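Putative ribose operon repressor (Burkholderia thailandensis, PDB 3EGC) probably acts as a LacI-family transcriptional repressor, pairing a DNA-binding function with a sugar-sensing domain built like a periplasmic binding protein. Local coordinates at residues I197-M202 against L224-F229; L208-R211 against D215-I218. All coordinates share one frame; numbering follows the deposited sequence.

How the interactions relate
Both contacts lie on the same side of the chain's centre, their own centres about 13 Å apart. Interaction 1 joins helix 195-208 to the loop beyond strand 217-221, while interaction 2 shapes the connection from the end of that helix into the strand. The segments of interaction 1 therefore flank interaction 2 in the chain, since the loop after the strand packs back on the helix. Ile218 connects them: its CD1 is 3.8 Å from Met202 SD, and its CG2 lies 4.2 Å from Thr198 CG2. They differ in setting, since interaction 1 is buried and reaches the second subunit, whereas interaction 2 is at the surface, about 25 Å from the chain's centre.

Interaction 1 (I197-M202 against L224-F229); sequences ITEGAM and LPWMAF
Thr198 and Trp226 make the closest approach, with the methyl CG2 of the threonine 4.0 Å from CH2 at the far end of the indole. CG2 stands anti to the backbone N, which turns the methyl to the tryptophan and leaves OG1 for hydrogen bonds with the hydroxyls of Ser220 and Thr192 and the carbonyl of Ser194. Threonine suits a place that needs both a polar and an apolar branch. Beside it, the aliphatic CG of Glu199 lies 4.3 Å from Trp226 CZ2, so the indole meets carbon rather than charge.

Met227 adds a flexible apolar arm: its CE comes 4.4 Å from Thr198 CB, while its CG lies 3.9 Å above the plane of the neighbouring Trp226 ring, toward the rim of one face. No hydrogen bond crosses the contact. Trp226 also stacks on Trp226 of the second subunit, and Glu199 packs against Pro225 of that subunit.

This is apolar packing of a short 3-10 turn, 225-228, against helix 195-208, in the alternating strand-and-helix architecture of a LacI-type sugar-binding domain; here the turn also forms part of the dimer interface.

Interaction 2 (L208-R211 against D215-I218); sequences LGLR and DVEI
Arg211 and Asp215 are joined by a salt bridge in which the guanidinium approaches side-on and gives one nitrogen to each carboxylate oxygen. Arg211 NE donates to Asp215 OD2 over 2.8 Å in a practically straight bond of 179°, and NH2 of Arg211 reaches OD1 of Asp215 at 2.9 Å. Both oxygens lie close to the guanidinium plane, but the nitrogens come from above the carboxylate plane, because the two flat groups are turned 47° apart. A bend at chi3 curls the arginine chain back so that its NE edge faces the acid.

Asp215 OD2 also takes the backbone N-H of Arg211 on its anti lone pair, at 2.7 Å from Arg211 N and with a bent angle of 141°. One oxygen is thus gripped by the main chain and the side chain of a single residue. In return, the carbonyl oxygen of Arg211 accepts two backbone bonds, from Asp215 N at 3.0 Å and from Val216 N at 3.2 Å, which closes the turn. Aspartate suits this place: its short side chain can reach the backbone N-H while still presenting both oxygens to the guanidinium.

Further in, Leu210 CD1 rests 4.3 Å from Val216 CG2, and both residues pack on Leu205 of helix 195-208. Gly209 takes a positive phi as the chain leaves that helix, a conformation glycine adopts without strain from a side chain.

Five hydrogen bonds within so short a connection are consistent with a well-ordered turn between helix 195-208 and strand 217-221. Because Arg211 is exposed and Asp215 partly so, solvent probably screens the charge attraction; the backbone bonds to OD2 and to the Arg211 carbonyl, which do not depend on the guanidinium charge, would then do much to hold the turn.

Interaction 1 (I197-M202 against L224-F229)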
ATOM      1  N   ILE A 197       1.022  -7.419  11.277  1.00 29.18           N
ATOM      2  CA  ILE A 197       1.166  -8.017  12.594  1.00 29.61           C
ATOM      3  C   ILE A 197       1.996  -7.144  13.523  1.00 29.55           C
ATOM      4  O   ILE A 197       1.664  -7.006  14.713  1.00 29.04           O
ATOM      5  CB  ILE A 197       1.705  -9.481  12.485  1.00 29.89           C
ATOM      6  CG1 ILE A 197       0.605 -10.360  11.872  1.00 31.58           C
ATOM      7  CG2 ILE A 197       2.152 -10.057  13.847  1.00 28.89           C
ATOM      8  CD1 ILE A 197       1.165 -11.606  11.331  1.00 34.65           C
ATOM      9  N   THR A 198       3.050  -6.536  12.971  1.00 29.09           N
ATOM     10  CA  THR A 198       3.833  -5.572  13.750  1.00 29.42           C
ATOM     11  C   THR A 198       2.960  -4.410  14.267  1.00 29.29           C
ATOM     12  O   THR A 198       3.119  -3.969  15.392  1.00 29.20           O
ATOM     13  CB  THR A 198       5.053  -5.024  12.984  1.00 28.81           C
ATOM     14  OG1 THR A 198       5.872  -6.109  12.560  1.00 28.14           O
ATOM     15  CG2 THR A 198       5.853  -4.139  13.917  1.00 29.58           C
ATOM     16  N   GLU A 199       2.011  -3.945  13.441  1.00 29.51           N
ATOM     17  CA  GLU A 199       1.019  -2.954  13.934  1.00 29.64           C
ATOM     18  C   GLU A 199       0.257  -3.499  15.171  1.00 29.39           C
ATOM     19  O   GLU A 199       0.200  -2.867  16.201  1.00 29.90           O
ATOM     20  CB  GLU A 199       0.035  -2.571  12.811  1.00 29.22           C
ATOM     21  CG  GLU A 199       0.722  -2.041  11.518  1.00 30.08           C
ATOM     22  CD  GLU A 199      -0.255  -1.688  10.460  1.00 31.70           C
ATOM     23  OE1 GLU A 199      -1.363  -2.296  10.440  1.00 29.43           O
ATOM     24  OE2 GLU A 199       0.081  -0.792   9.642  1.00 31.55           O
ATOM     25  N   GLY A 200      -0.296  -4.700  15.079  1.00 29.64           N
ATOM     26  CA  GLY A 200      -1.000  -5.310  16.211  1.00 29.98           C
ATOM     27  C   GLY A 200      -0.158  -5.516  17.473  1.00 30.96           C
ATOM     28  O   GLY A 200      -0.624  -5.264  18.604  1.00 31.23           O
ATOM     29  N   ALA A 201       1.081  -5.973  17.311  1.00 31.10           N
ATOM     30  CA  ALA A 201       2.039  -5.992  18.462  1.00 31.91           C
ATOM     31  C   ALA A 201       2.326  -4.598  19.059  1.00 32.01           C
ATOM     32  O   ALA A 201       2.360  -4.459  20.259  1.00 32.16           O
ATOM     33  CB  ALA A 201       3.400  -6.743  18.096  1.00 30.84           C
ATOM     34  N   MET A 202       2.495  -3.576  18.219  1.00 32.07           N
ATOM     35  CA  MET A 202       2.591  -2.200  18.721  1.00 32.36           C
ATOM     36  C   MET A 202       1.309  -1.806  19.463  1.00 32.92           C
ATOM     37  O   MET A 202       1.361  -1.214  20.498  1.00 32.34           O
ATOM     38  CB  MET A 202       2.950  -1.173  17.607  1.00 31.13           C
ATOM     39  CG  MET A 202       4.402  -1.307  17.005  1.00 32.47           C
ATOM     40  SD  MET A 202       5.867  -1.179  18.143  1.00 23.69           S
ATOM     41  CE  MET A 202       5.752   0.560  18.540  1.00 31.24           C
ATOM     42  N   LEU A 224       9.065  -1.163   5.997  1.00 32.32           N
ATOM     43  CA  LEU A 224       8.275   0.027   5.883  1.00 31.49           C
ATOM     44  C   LEU A 224       9.049   1.204   6.506  1.00 31.08           C
ATOM     45  O   LEU A 224       9.590   1.067   7.588  1.00 31.56           O
ATOM     46  CB  LEU A 224       6.962  -0.212   6.643  1.00 31.59           C
ATOM     47  CG  LEU A 224       5.757  -1.063   6.105  1.00 32.09           C
ATOM     48  CD1 LEU A 224       4.828  -0.227   5.276  1.00 30.18           C
ATOM     49  CD2 LEU A 224       6.205  -2.286   5.260  1.00 32.71           C
ATOM     50  N   PRO A 225       9.085   2.358   5.832  1.00 30.18           N
ATOM     51  CA  PRO A 225       9.751   3.572   6.346  1.00 30.16           C
ATOM     52  C   PRO A 225       9.429   3.907   7.813  1.00 29.76           C
ATOM     53  O   PRO A 225      10.327   4.186   8.558  1.00 30.51           O
ATOM     54  CB  PRO A 225       9.266   4.693   5.386  1.00 30.04           C
ATOM     55  CG  PRO A 225       9.093   3.872   3.991  1.00 30.56           C
ATOM     56  CD  PRO A 225       8.474   2.549   4.495  1.00 30.36           C
ATOM     57  N   TRP A 226       8.180   3.823   8.236  1.00 29.89           N
ATOM     58  CA  TRP A 226       7.862   4.123   9.623  1.00 30.02           C
ATOM     59  C   TRP A 226       8.653   3.306  10.647  1.00 29.93           C
ATOM     60  O   TRP A 226       8.952   3.790  11.689  1.00 29.15           O
ATOM     61  CB  TRP A 226       6.360   4.104   9.890  1.00 29.55           C
ATOM     62  CG  TRP A 226       5.725   2.757   9.854  1.00 30.56           C
ATOM     63  CD1 TRP A 226       5.051   2.180   8.791  1.00 30.58           C
ATOM     64  CD2 TRP A 226       5.688   1.783  10.931  1.00 30.85           C
ATOM     65  NE1 TRP A 226       4.624   0.935   9.145  1.00 32.00           N
ATOM     66  CE2 TRP A 226       4.982   0.659  10.443  1.00 29.15           C
ATOM     67  CE3 TRP A 226       6.118   1.797  12.268  1.00 30.77           C
ATOM     68  CZ2 TRP A 226       4.710  -0.448  11.222  1.00 30.08           C
ATOM     69  CZ3 TRP A 226       5.857   0.690  13.063  1.00 31.93           C
ATOM     70  CH2 TRP A 226       5.176  -0.437  12.531  1.00 33.16           C
ATOM     71  N   MET A 227       9.050   2.086  10.307  1.00 30.95           N
ATOM     72  CA  MET A 227       9.843   1.266  11.232  1.00 31.81           C
ATOM     73  C   MET A 227      11.177   1.896  11.603  1.00 33.16           C
ATOM     74  O   MET A 227      11.734   1.642  12.684  1.00 32.90           O
ATOM     75  CB  MET A 227      10.072  -0.136  10.687  1.00 31.22           C
ATOM     76  CG  MET A 227       8.778  -1.069  10.784  1.00 31.10           C
ATOM     77  SD  MET A 227       8.928  -2.443   9.658  1.00 26.48           S
ATOM     78  CE  MET A 227       7.174  -2.934   9.795  1.00 30.95           C
ATOM     79  N   ALA A 228      11.692   2.736  10.715  1.00 34.01           N
ATOM     80  CA  ALA A 228      12.921   3.422  11.030  1.00 35.81           C
ATOM     81  C   ALA A 228      12.724   4.704  11.870  1.00 36.69           C
ATOM     82  O   ALA A 228      13.701   5.352  12.225  1.00 37.44           O
ATOM     83  CB  ALA A 228      13.745   3.689   9.753  1.00 35.95           C
ATOM     84  N   PHE A 229      11.487   5.065  12.221  1.00 37.55           N
ATOM     85  CA  PHE A 229      11.303   6.324  12.996  1.00 37.85           C
ATOM     86  C   PHE A 229      11.292   5.990  14.453  1.00 38.60           C
ATOM     87  O   PHE A 229      11.364   6.860  15.280  1.00 38.59           O
ATOM     88  CB  PHE A 229       9.982   7.056  12.693  1.00 37.88           C
ATOM     89  CG  PHE A 229       9.750   7.347  11.232  1.00 35.67           C
ATOM     90  CD1 PHE A 229      10.802   7.504  10.371  1.00 36.77           C
ATOM     91  CD2 PHE A 229       8.472   7.467  10.742  1.00 32.35           C
ATOM     92  CE1 PHE A 229      10.562   7.776   8.969  1.00 37.15           C
ATOM     93  CE2 PHE A 229       8.218   7.707   9.402  1.00 33.13           C
ATOM     94  CZ  PHE A 229       9.256   7.875   8.499  1.00 32.83           C
TER

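Interaction 2 (L208-R211 against D215-I218)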
ATOM      1  N   LEU A 208      -1.252  -2.854  26.974  1.00 41.90           N
ATOM      2  CA  LEU A 208      -0.677  -3.399  28.186  1.00 41.54           C
ATOM      3  C   LEU A 208       0.152  -2.372  29.014  1.00 42.24           C
ATOM      4  O   LEU A 208       0.546  -2.650  30.148  1.00 42.62           O
ATOM      5  CB  LEU A 208       0.157  -4.610  27.831  1.00 40.75           C
ATOM      6  CG  LEU A 208      -0.632  -5.838  27.388  1.00 40.48           C
ATOM      7  CD1 LEU A 208       0.301  -6.982  27.091  1.00 40.38           C
ATOM      8  CD2 LEU A 208      -1.637  -6.297  28.436  1.00 39.44           C
ATOM      9  N   GLY A 209       0.396  -1.192  28.457  1.00 41.86           N
ATOM     10  CA  GLY A 209       1.259  -0.213  29.111  1.00 41.83           C
ATOM     11  C   GLY A 209       2.754  -0.579  29.011  1.00 41.93           C
ATOM     12  O   GLY A 209       3.576  -0.142  29.817  1.00 41.21           O
ATOM     13  N   LEU A 210       3.124  -1.359  27.994  1.00 41.46           N
ATOM     14  CA  LEU A 210       4.523  -1.747  27.854  1.00 40.95           C
ATOM     15  C   LEU A 210       5.273  -0.839  26.903  1.00 40.77           C
ATOM     16  O   LEU A 210       4.687  -0.179  26.093  1.00 40.98           O
ATOM     17  CB  LEU A 210       4.668  -3.213  27.459  1.00 40.69           C
ATOM     18  CG  LEU A 210       4.042  -4.266  28.398  1.00 40.24           C
ATOM     19  CD1 LEU A 210       4.195  -5.683  27.851  1.00 38.54           C
ATOM     20  CD2 LEU A 210       4.708  -4.170  29.753  1.00 39.89           C
ATOM     21  N   ARG A 211       6.586  -0.787  27.015  1.00 41.06           N
ATOM     22  CA  ARG A 211       7.350   0.135  26.202  1.00 40.98           C
ATOM     23  C   ARG A 211       8.153  -0.574  25.127  1.00 40.74           C
ATOM     24  O   ARG A 211       9.029  -1.418  25.426  1.00 39.56           O
ATOM     25  CB  ARG A 211       8.255   1.007  27.062  1.00 41.30           C
ATOM     26  CG  ARG A 211       7.489   1.933  28.021  1.00 43.29           C
ATOM     27  CD  ARG A 211       8.412   2.304  29.184  1.00 45.76           C
ATOM     28  NE  ARG A 211       8.979   1.123  29.849  1.00 46.38           N
ATOM     29  CZ  ARG A 211      10.017   1.175  30.684  1.00 47.66           C
ATOM     30  NH1 ARG A 211      10.573   2.336  30.957  1.00 47.37           N
ATOM     31  NH2 ARG A 211      10.527   0.070  31.226  1.00 45.68           N
ATOM     32  N   ASP A 215      11.031  -2.514  27.392  1.00 39.82           N
ATOM     33  CA  ASP A 215      10.176  -3.662  27.772  1.00 38.78           C
ATOM     34  C   ASP A 215      10.128  -4.808  26.754  1.00 37.71           C
ATOM     35  O   ASP A 215      10.239  -5.965  27.137  1.00 37.12           O
ATOM     36  CB  ASP A 215       8.750  -3.194  28.083  1.00 39.24           C
ATOM     37  CG  ASP A 215       8.676  -2.271  29.301  1.00 41.16           C
ATOM     38  OD1 ASP A 215       9.464  -2.443  30.253  1.00 44.42           O
ATOM     39  OD2 ASP A 215       7.833  -1.370  29.314  1.00 41.70           O
ATOM     40  N   VAL A 216       9.967  -4.495  25.473  1.00 36.47           N
ATOM     41  CA  VAL A 216       9.901  -5.518  24.405  1.00 35.21           C
ATOM     42  C   VAL A 216      10.525  -5.002  23.137  1.00 34.70           C
ATOM     43  O   VAL A 216      10.141  -3.939  22.664  1.00 35.30           O
ATOM     44  CB  VAL A 216       8.400  -5.871  24.104  1.00 36.41           C
ATOM     45  CG1 VAL A 216       8.198  -6.780  22.856  1.00 34.29           C
ATOM     46  CG2 VAL A 216       7.669  -6.445  25.389  1.00 35.21           C
ATOM     47  N   GLU A 217      11.497  -5.718  22.590  1.00 34.21           N
ATOM     48  CA  GLU A 217      12.000  -5.412  21.248  1.00 34.35           C
ATOM     49  C   GLU A 217      11.278  -6.246  20.184  1.00 33.82           C
ATOM     50  O   GLU A 217      10.593  -7.229  20.511  1.00 33.13           O
ATOM     51  CB  GLU A 217      13.541  -5.499  21.158  1.00 34.58           C
ATOM     52  CG  GLU A 217      14.246  -4.255  21.789  1.00 36.97           C
ATOM     53  CD  GLU A 217      15.776  -4.345  21.847  1.00 42.68           C
ATOM     54  OE1 GLU A 217      16.394  -5.303  21.343  1.00 43.73           O
ATOM     55  OE2 GLU A 217      16.390  -3.413  22.384  1.00 47.31           O
ATOM     56  N   ILE A 218      11.397  -5.814  18.927  1.00 33.23           N
ATOM     57  CA  ILE A 218      10.670  -6.392  17.817  1.00 32.00           C
ATOM     58  C   ILE A 218      11.484  -6.445  16.539  1.00 31.79           C
ATOM     59  O   ILE A 218      12.062  -5.434  16.122  1.00 31.40           O
ATOM     60  CB  ILE A 218       9.364  -5.583  17.492  1.00 32.24           C
ATOM     61  CG1 ILE A 218       8.415  -5.581  18.702  1.00 32.78           C
ATOM     62  CG2 ILE A 218       8.683  -6.141  16.207  1.00 30.92           C
ATOM     63  CD1 ILE A 218       7.096  -4.714  18.492  1.00 31.69           C
TER